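Acetyltransferase (Escherichia coli, PDB 7BYY) probably transfers an acetyl group from acetyl-CoA to the amino group of glycyl-tRNA, acting as a GNAT-family toxin. Local coordinates at residues V98-L103 and N148-L153. The protein carries 1 engineered substitution. Sequence-based numbering, arbitrary orientation.
Sequences VRLVML and NFYARL
The Y150 ring lies between its helix and the strand. One face takes F149 CD2 over its centre, 3.7 Å above the plane. L100 CD2 and L103 CD2 both approach this ring obliquely. L100 CD2 is 3.9 Å from Y150 CE1, and L103 CD2 is 4.1 Å from the same atom. The F149 ring carries L153 CD1 over one face, offset toward the rim. L103 CD2 also reaches it obliquely, 4.0 Å from F149 CE2. This methyl therefore serves both rings.

L103 and Y150 run past each other in opposite directions. L103 CB comes to 3.6 Å from Y150 OH, so the phenol end reaches the root of the leucine side chain. L103 and F149 instead cross at about a right angle. On Y150, CG is anti to the carbonyl carbon (chi1 -61°). F149 has CG anti to the backbone N (chi1 171°). These different settings let two consecutive helix residues both meet L103.

Strand 94-105 is a central strand of the GNAT sheet, and helix 147-151 follows strand 137-142. L100 and L103 also pack on C71 of strand 67-79. Y150 also touches L140 and A142, and L103 touches L118 of helix 114-132. V101 and M102 both face T72 in a classic beta bulge. The bulge adds a residue between L100 and L103, which lets both leucines point toward the helix. A bulge here is consistent with the family's acetyl-CoA site, where this strand splays from its parallel neighbour, here 137-142.

No hydrogen bond joins the two segments. The contact is apolar. In many GNAT enzymes a tyrosine on the corresponding helix is a general acid for the CoA thiolate. The position of Y150 is consistent with that family feature. Hydrocarbon packs around the ring, and in segment 98-103 the hydroxyl meets only L103 carbon atoms.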
loop_
_atom_site.group_PDB
_atom_site.type_symbol
_atom_site.label_atom_id
_atom_site.label_comp_id
_atom_site.label_asym_id
_atom_site.label_seq_id
_atom_site.Cartn_x
_atom_site.Cartn_y
_atom_site.Cartn_z
ATOM N N VAL A 98 4.177 -1.399 4.802
ATOM C CA VAL A 98 3.468 -2.666 4.684
ATOM C C VAL A 98 3.640 -3.411 5.999
ATOM O O VAL A 98 4.769 -3.644 6.444
ATOM C CB VAL A 98 3.986 -3.497 3.502
ATOM C CG1 VAL A 98 3.460 -4.924 3.593
ATOM C CG2 VAL A 98 3.579 -2.852 2.184
ATOM N N ARG A 99 2.530 -3.778 6.633
ATOM C CA ARG A 99 2.591 -4.490 7.901
ATOM C C ARG A 99 2.557 -5.994 7.663
ATOM O O ARG A 99 1.685 -6.498 6.948
ATOM C CB ARG A 99 1.443 -4.089 8.827
ATOM C CG ARG A 99 1.433 -4.891 10.120
ATOM C CD ARG A 99 0.330 -4.460 11.060
ATOM N NE ARG A 99 -0.938 -4.298 10.363
ATOM C CZ ARG A 99 -2.127 -4.376 10.950
ATOM N NH1 ARG A 99 -2.205 -4.622 12.254
ATOM N NH2 ARG A 99 -3.234 -4.209 10.232
ATOM N N LEU A 100 3.513 -6.701 8.263
ATOM C CA LEU A 100 3.501 -8.158 8.305
ATOM C C LEU A 100 2.741 -8.575 9.557
ATOM O O LEU A 100 3.207 -8.349 10.679
ATOM C CB LEU A 100 4.924 -8.711 8.307
ATOM C CG LEU A 100 5.069 -10.211 8.060
ATOM C CD1 LEU A 100 4.526 -10.560 6.692
ATOM C CD2 LEU A 100 6.518 -10.646 8.182
ATOM N N VAL A 101 1.563 -9.164 9.373
ATOM C CA VAL A 101 0.712 -9.490 10.509
ATOM C C VAL A 101 0.816 -10.953 10.929
ATOM O O VAL A 101 0.474 -11.279 12.076
ATOM C CB VAL A 101 -0.759 -9.113 10.222
ATOM C CG1 VAL A 101 -0.831 -7.738 9.576
ATOM C CG2 VAL A 101 -1.423 -10.152 9.346
ATOM N N MET A 102 1.296 -11.834 10.055
ATOM C CA MET A 102 1.394 -13.245 10.395
ATOM C C MET A 102 2.387 -13.920 9.467
ATOM O O MET A 102 2.404 -13.646 8.263
ATOM C CB MET A 102 0.033 -13.940 10.295
ATOM C CG MET A 102 -0.606 -14.230 11.632
ATOM S SD MET A 102 -2.267 -14.898 11.461
ATOM C CE MET A 102 -3.103 -13.516 10.682
ATOM N N LEU A 103 3.208 -14.799 10.034
ATOM C CA LEU A 103 4.057 -15.669 9.226
ATOM C C LEU A 103 4.350 -16.908 10.057
ATOM O O LEU A 103 5.056 -16.825 11.068
ATOM C CB LEU A 103 5.338 -14.960 8.802
ATOM C CG LEU A 103 6.529 -15.844 8.423
ATOM C CD1 LEU A 103 6.230 -16.646 7.177
ATOM C CD2 LEU A 103 7.767 -14.997 8.212
ATOM N N ASN A 148 13.957 -13.049 17.722
ATOM C CA ASN A 148 15.306 -13.299 17.228
ATOM C C ASN A 148 15.312 -13.595 15.735
ATOM O O ASN A 148 16.287 -13.277 15.046
ATOM C CB ASN A 148 15.947 -14.447 18.007
ATOM C CG ASN A 148 16.800 -13.959 19.158
ATOM O OD1 ASN A 148 16.449 -14.133 20.326
ATOM N ND2 ASN A 148 17.930 -13.334 18.835
ATOM N N PHE A 149 14.239 -14.193 15.216
ATOM C CA PHE A 149 14.173 -14.496 13.791
ATOM C C PHE A 149 14.169 -13.219 12.957
ATOM O O PHE A 149 15.038 -13.020 12.098
ATOM C CB PHE A 149 12.935 -15.346 13.493
ATOM C CG PHE A 149 12.661 -15.526 12.029
ATOM C CD1 PHE A 149 13.464 -16.351 11.258
ATOM C CD2 PHE A 149 11.602 -14.870 11.421
ATOM C CE1 PHE A 149 13.214 -16.518 9.907
ATOM C CE2 PHE A 149 11.349 -15.032 10.071
ATOM C CZ PHE A 149 12.156 -15.859 9.314
ATOM N N TYR A 150 13.194 -12.336 13.197
ATOM C CA TYR A 150 13.115 -11.101 12.422
ATOM C C TYR A 150 14.323 -10.207 12.684
ATOM O O TYR A 150 14.809 -9.527 11.774
ATOM C CB TYR A 150 11.813 -10.360 12.734
ATOM C CG TYR A 150 10.554 -11.140 12.398
ATOM C CD1 TYR A 150 10.185 -11.375 11.075
ATOM C CD2 TYR A 150 9.735 -11.638 13.403
ATOM C CE1 TYR A 150 9.032 -12.088 10.769
ATOM C CE2 TYR A 150 8.586 -12.350 13.109
ATOM C CZ TYR A 150 8.236 -12.574 11.793
ATOM O OH TYR A 150 7.088 -13.285 11.511
ATOM N N ALA A 151 14.826 -10.202 13.923
ATOM C CA ALA A 151 16.034 -9.440 14.222
ATOM C C ALA A 151 17.233 -9.986 13.463
ATOM O O ALA A 151 18.111 -9.218 13.053
ATOM C CB ALA A 151 16.313 -9.449 15.725
ATOM N N ARG A 152 17.279 -11.301 13.255
ATOM C CA ARG A 152 18.387 -11.908 12.531
ATOM C C ARG A 152 18.358 -11.608 11.040
ATOM O O ARG A 152 19.326 -11.931 10.346
ATOM C CB ARG A 152 18.405 -13.422 12.754
ATOM C CG ARG A 152 19.245 -13.843 13.947
ATOM C CD ARG A 152 19.522 -15.334 13.948
ATOM N NE ARG A 152 18.436 -16.092 14.559
ATOM C CZ ARG A 152 17.495 -16.730 13.872
ATOM N NH1 ARG A 152 17.510 -16.701 12.546
ATOM N NH2 ARG A 152 16.542 -17.398 14.511
ATOM N N LEU A 153 17.289 -11.000 10.531
ATOM C CA LEU A 153 17.172 -10.711 9.109
ATOM C C LEU A 153 16.907 -9.230 8.851
ATOM O O LEU A 153 16.335 -8.867 7.822
ATOM C CB LEU A 153 16.088 -11.578 8.471
ATOM C CG LEU A 153 16.223 -13.071 8.782
ATOM C CD1 LEU A 153 14.888 -13.766 8.683
ATOM C CD2 LEU A 153 17.237 -13.730 7.860
#